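Local coordinates for protein 6-phospho-alpha-glucosidase (Merdibacter massiliensis, PDB 6VC6) that probably hydrolyses 6-phospho-alpha-glucosides, using a bound NAD and a manganese ion, as in other family 4 glycosidases, at residues K2-S13 / F30-D39. Numbering follows the deposited sequence.
With NAD (nicotinamide-adenine-dinucleotide), chain G.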
loop_
_atom_site.group_PDB
_atom_site.type_symbol
_atom_site.label_atom_id
_atom_site.label_comp_id
_atom_site.label_asym_id
_atom_site.label_seq_id
_atom_site.Cartn_x
_atom_site.Cartn_y
_atom_site.Cartn_z
ATOM N N LYS A 2 7.116 28.262 9.056
ATOM C CA LYS A 2 6.323 27.209 9.679
ATOM C C LYS A 2 7.001 25.850 9.539
ATOM O O LYS A 2 7.501 25.502 8.470
ATOM C CB LYS A 2 4.919 27.162 9.071
ATOM C CG LYS A 2 3.866 26.552 9.983
ATOM C CD LYS A 2 3.444 25.173 9.507
ATOM C CE LYS A 2 2.211 24.686 10.252
ATOM N NZ LYS A 2 2.497 24.432 11.692
ATOM N N LYS A 3 7.065 25.084 10.626
ATOM C CA LYS A 3 7.606 23.735 10.607
ATOM C C LYS A 3 6.575 22.779 11.194
ATOM O O LYS A 3 5.674 23.184 11.932
ATOM C CB LYS A 3 8.935 23.657 11.370
ATOM C CG LYS A 3 10.022 24.525 10.751
ATOM C CD LYS A 3 11.323 24.466 11.533
ATOM C CE LYS A 3 12.415 25.266 10.837
ATOM N NZ LYS A 3 11.910 25.973 9.624
ATOM N N TYR A 4 6.714 21.499 10.855
ATOM C CA TYR A 4 5.665 20.519 11.087
ATOM C C TYR A 4 6.116 19.435 12.057
ATOM O O TYR A 4 7.295 19.074 12.113
ATOM C CB TYR A 4 5.222 19.877 9.767
ATOM C CG TYR A 4 4.647 20.869 8.783
ATOM C CD1 TYR A 4 3.295 21.183 8.797
ATOM C CD2 TYR A 4 5.458 21.500 7.848
ATOM C CE1 TYR A 4 2.764 22.093 7.903
ATOM C CE2 TYR A 4 4.936 22.412 6.949
ATOM C CZ TYR A 4 3.588 22.704 6.982
ATOM O OH TYR A 4 3.062 23.609 6.090
ATOM N N ASN A 5 5.153 18.919 12.818
ATOM C CA ASN A 5 5.359 17.787 13.711
ATOM C C ASN A 5 4.820 16.528 13.046
ATOM O O ASN A 5 3.669 16.501 12.599
ATOM C CB ASN A 5 4.665 18.014 15.055
ATOM C CG ASN A 5 5.240 19.192 15.818
ATOM O OD1 ASN A 5 6.370 19.613 15.576
ATOM N ND2 ASN A 5 4.459 19.730 16.748
ATOM N N VAL A 6 5.651 15.490 12.981
ATOM C CA VAL A 6 5.327 14.261 12.267
ATOM C C VAL A 6 5.502 13.080 13.209
ATOM O O VAL A 6 6.434 13.052 14.019
ATOM C CB VAL A 6 6.209 14.092 11.010
ATOM C CG1 VAL A 6 5.872 12.799 10.278
ATOM C CG2 VAL A 6 6.054 15.288 10.084
ATOM N N CYS A 7 4.598 12.107 13.109
ATOM C CA CYS A 7 4.712 10.854 13.842
ATOM C C CYS A 7 4.565 9.694 12.870
ATOM O O CYS A 7 3.628 9.669 12.065
ATOM C CB CYS A 7 3.659 10.747 14.950
ATOM S SG CYS A 7 3.495 9.082 15.644
ATOM N N ILE A 8 5.491 8.743 12.942
ATOM C CA ILE A 8 5.444 7.533 12.130
ATOM C C ILE A 8 4.884 6.410 12.990
ATOM O O ILE A 8 5.481 6.040 14.008
ATOM C CB ILE A 8 6.830 7.166 11.578
ATOM C CG1 ILE A 8 7.286 8.193 10.541
ATOM C CG2 ILE A 8 6.807 5.769 10.972
ATOM C CD1 ILE A 8 8.687 7.949 10.019
ATOM N N VAL A 9 3.736 5.872 12.590
ATOM C CA VAL A 9 3.149 4.716 13.257
ATOM C C VAL A 9 3.721 3.461 12.612
ATOM O O VAL A 9 3.538 3.229 11.412
ATOM C CB VAL A 9 1.617 4.734 13.171
ATOM C CG1 VAL A 9 1.050 3.422 13.686
ATOM C CG2 VAL A 9 1.058 5.906 13.963
ATOM N N GLY A 10 4.412 2.653 13.409
ATOM C CA GLY A 10 5.154 1.528 12.878
ATOM C C GLY A 10 6.620 1.877 12.728
ATOM O O GLY A 10 7.224 1.637 11.679
ATOM N N GLY A 11 7.199 2.459 13.782
ATOM C CA GLY A 11 8.588 2.877 13.742
ATOM C C GLY A 11 9.573 1.738 13.591
ATOM O O GLY A 11 10.711 1.967 13.166
ATOM N N GLY A 12 9.167 0.518 13.932
ATOM C CA GLY A 12 10.004 -0.648 13.756
ATOM C C GLY A 12 9.962 -1.269 12.380
ATOM O O GLY A 12 10.529 -2.345 12.178
ATOM N N SER A 13 9.306 -0.620 11.422
ATOM C CA SER A 13 9.197 -1.172 10.080
ATOM C C SER A 13 10.535 -1.107 9.354
ATOM O O SER A 13 11.380 -0.251 9.632
ATOM C CB SER A 13 8.136 -0.419 9.280
ATOM O OG SER A 13 8.384 -0.515 7.887
ATOM N N PHE A 30 10.476 19.943 2.980
ATOM C CA PHE A 30 9.518 19.567 4.020
ATOM C C PHE A 30 10.123 19.890 5.377
ATOM O O PHE A 30 10.713 19.026 6.038
ATOM C CB PHE A 30 9.155 18.083 3.909
ATOM C CG PHE A 30 8.013 17.666 4.788
ATOM C CD1 PHE A 30 6.751 18.211 4.617
ATOM C CD2 PHE A 30 8.199 16.715 5.778
ATOM C CE1 PHE A 30 5.698 17.822 5.424
ATOM C CE2 PHE A 30 7.152 16.322 6.588
ATOM C CZ PHE A 30 5.899 16.875 6.410
ATOM N N PRO A 31 9.996 21.138 5.828
ATOM C CA PRO A 31 10.620 21.540 7.099
ATOM C C PRO A 31 9.879 20.938 8.285
ATOM O O PRO A 31 8.672 21.127 8.441
ATOM C CB PRO A 31 10.512 23.069 7.079
ATOM C CG PRO A 31 9.322 23.344 6.220
ATOM C CD PRO A 31 9.290 22.256 5.178
HETATM N N MSE A 32 10.613 20.212 9.121
HETATM C CA MSE A 32 10.030 19.599 10.306
HETATM C C MSE A 32 10.658 20.137 11.582
HETATM O O MSE A 32 11.841 20.477 11.613
HETATM C CB MSE A 32 10.188 18.079 10.262
HETATM C CG MSE A 32 9.549 17.417 9.062
HETATM SE SE MSE A 32 10.381 15.701 8.688
HETATM C CE MSE A 32 9.753 14.721 10.248
ATOM N N GLU A 33 9.853 20.207 12.640
ATOM C CA GLU A 33 10.354 20.602 13.948
ATOM C C GLU A 33 10.463 19.436 14.917
ATOM O O GLU A 33 11.368 19.424 15.757
ATOM C CB GLU A 33 9.450 21.681 14.555
ATOM C CG GLU A 33 9.902 22.190 15.915
ATOM C CD GLU A 33 10.291 23.654 15.890
ATOM O OE1 GLU A 33 10.214 24.273 14.808
ATOM O OE2 GLU A 33 10.674 24.185 16.953
ATOM N N LYS A 34 9.610 18.421 14.788
ATOM C CA LYS A 34 9.597 17.299 15.714
ATOM C C LYS A 34 9.166 16.041 14.974
ATOM O O LYS A 34 8.251 16.082 14.148
ATOM C CB LYS A 34 8.655 17.575 16.892
ATOM C CG LYS A 34 8.621 16.488 17.951
ATOM C CD LYS A 34 7.503 16.746 18.946
ATOM C CE LYS A 34 7.448 15.670 20.016
ATOM N NZ LYS A 34 6.232 15.798 20.867
ATOM N N LEU A 35 9.835 14.928 15.274
ATOM C CA LEU A 35 9.500 13.628 14.706
ATOM C C LEU A 35 9.457 12.596 15.821
ATOM O O LEU A 35 10.356 12.555 16.668
ATOM C CB LEU A 35 10.509 13.206 13.633
ATOM C CG LEU A 35 10.364 11.767 13.130
ATOM C CD1 LEU A 35 9.174 11.639 12.189
ATOM C CD2 LEU A 35 11.640 11.296 12.453
ATOM N N VAL A 36 8.414 11.768 15.823
ATOM C CA VAL A 36 8.228 10.732 16.832
ATOM C C VAL A 36 7.957 9.410 16.128
ATOM O O VAL A 36 7.049 9.320 15.295
ATOM C CB VAL A 36 7.075 11.067 17.798
ATOM C CG1 VAL A 36 6.930 9.972 18.844
ATOM C CG2 VAL A 36 7.306 12.412 18.462
ATOM N N LEU A 37 8.739 8.389 16.463
ATOM C CA LEU A 37 8.493 7.034 15.986
ATOM C C LEU A 37 7.670 6.290 17.031
ATOM O O LEU A 37 8.089 6.170 18.187
ATOM C CB LEU A 37 9.805 6.298 15.719
ATOM C CG LEU A 37 10.794 6.903 14.721
ATOM C CD1 LEU A 37 11.978 5.968 14.527
ATOM C CD2 LEU A 37 10.116 7.194 13.393
ATOM N N PHE A 38 6.502 5.797 16.632
ATOM C CA PHE A 38 5.657 5.005 17.511
ATOM C C PHE A 38 5.582 3.569 17.011
ATOM O O PHE A 38 5.577 3.320 15.801
ATOM C CB PHE A 38 4.245 5.586 17.615
ATOM C CG PHE A 38 3.325 4.777 18.489
ATOM C CD1 PHE A 38 3.361 4.911 19.867
ATOM C CD2 PHE A 38 2.436 3.871 17.931
ATOM C CE1 PHE A 38 2.522 4.164 20.672
ATOM C CE2 PHE A 38 1.595 3.121 18.733
ATOM C CZ PHE A 38 1.639 3.268 20.105
ATOM N N ASP A 39 5.521 2.632 17.953
ATOM C CA ASP A 39 5.389 1.217 17.641
ATOM C C ASP A 39 4.932 0.494 18.897
ATOM O O ASP A 39 5.128 0.977 20.016
ATOM C CB ASP A 39 6.706 0.627 17.123
ATOM C CG ASP A 39 6.498 -0.629 16.297
ATOM O OD1 ASP A 39 5.811 -1.555 16.777
ATOM O OD2 ASP A 39 7.024 -0.690 15.166
HETATM P PA NAD G . 7.365 -4.774 9.116
HETATM O O1A NAD G . 8.844 -4.684 8.822
HETATM O O2A NAD G . 6.819 -5.957 9.877
HETATM O O5B NAD G . 6.916 -3.436 9.886
HETATM C C5B NAD G . 5.672 -3.381 10.575
HETATM C C4B NAD G . 5.844 -2.607 11.871
HETATM O O4B NAD G . 4.571 -2.169 12.350
HETATM C C3B NAD G . 6.456 -3.492 12.944
HETATM O O3B NAD G . 7.583 -2.831 13.523
HETATM C C2B NAD G . 5.374 -3.654 13.990
HETATM O O2B NAD G . 5.932 -3.622 15.305
HETATM C C1B NAD G . 4.473 -2.457 13.745
HETATM N N9A NAD G . 3.071 -2.729 14.146
HETATM C C8A NAD G . 2.367 -3.855 13.925
HETATM N N7A NAD G . 1.114 -3.755 14.441
HETATM C C5A NAD G . 1.008 -2.541 15.012
HETATM C C6A NAD G . -0.038 -1.783 15.739
HETATM N N6A NAD G . -1.262 -2.318 15.966
HETATM N N1A NAD G . 0.269 -0.538 16.168
HETATM C C2A NAD G . 1.480 0.010 15.950
HETATM N N3A NAD G . 2.474 -0.620 15.301
HETATM C C4A NAD G . 2.303 -1.873 14.820
HETATM O O3 NAD G . 6.543 -4.638 7.739
HETATM P PN NAD G . 7.151 -3.931 6.429
HETATM O O1N NAD G . 7.545 -5.009 5.446
HETATM O O2N NAD G . 8.142 -2.868 6.839
HETATM O O5D NAD G . 5.830 -3.206 5.875
HETATM C C5D NAD G . 5.382 -1.986 6.460
HETATM C C4D NAD G . 3.966 -1.714 5.977
HETATM O O4D NAD G . 3.995 -0.859 4.832
HETATM C C3D NAD G . 3.289 -3.009 5.551
HETATM O O3D NAD G . 1.978 -3.056 6.117
HETATM C C2D NAD G . 3.163 -2.899 4.049
HETATM O O2D NAD G . 1.975 -3.538 3.581
HETATM C C1D NAD G . 3.103 -1.396 3.855
HETATM N N1N NAD G . 3.453 -0.991 2.496
HETATM C C2N NAD G . 2.481 -0.452 1.759
HETATM C C3N NAD G . 2.714 -0.036 0.461
HETATM C C7N NAD G . 1.584 0.560 -0.323
HETATM O O7N NAD G . 1.702 0.709 -1.528
HETATM N N7N NAD G . 0.470 0.899 0.325
HETATM C C4N NAD G . 3.988 -0.171 -0.076
HETATM C C5N NAD G . 4.985 -0.740 0.709
HETATM C C6N NAD G . 4.692 -1.140 2.010
#
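The rings of Tyr4 and Phe30 lie nearly parallel, their planes 3° apart, yet slid so far past each other that they barely overlap. Lys2 lays its CD over one face of the Tyr4 ring toward the rim, and Pro31 O sits at the edge, in plane, 3.3 Å from Tyr4 CD2. Val6 CG2 meets the edge of Phe30, 3.8 Å from CE2, while the selenomethionine at Met32 bends its terminal CE across Val6. Farther along, Ile8 and Leu37 run side by side, Ile8 CD1 lying 3.7 Å from Leu37 CD2, and on the same face Ile8 and Leu35 reach Phe23 of helix 16-25. On the other side of the sheet Cys7, Val36 and Phe38 line up, with Val9 CG1 at the edge of the Phe38 ring.

Backbone hydrogen bonds join the two parallel strands, and a beta bulge shifts the register between Tyr4 and Asn5. Where the strands end, Phe38 O takes two donors from opposite faces of its plane, Gly10 N and Gly11 N, the latter at 2.7 Å. Crowding accounts for two of the glycines: a side chain at Gly11 would strike Leu37 CB, and one at Gly12 would hit both Asp39 OD2 and the NAD ribose.

Asp39 carries its carboxylate back to the glycine loop because its CG lies opposite the backbone nitrogen (chi1 -157°). Gly12 N meets OD2 on the anti side at 2.8 Å; NAD O3B donates to that same oxygen, and NAD O2B to Asp39 OD1 at 2.5 Å, which also accepts from Asp41 N. An asparagine here would probably leave either Gly12 N and O3B, or O2B and Asp41 N, facing an amide nitrogen instead of an acceptor. Ser13 OG holds the nicotinamide-side phosphate oxygen O2N, 2.6 Å away. Strand, glycine-rich turn, helix and second strand ending in a ribose-binding acid make up the beta-alpha-beta unit of a Rossmann fold.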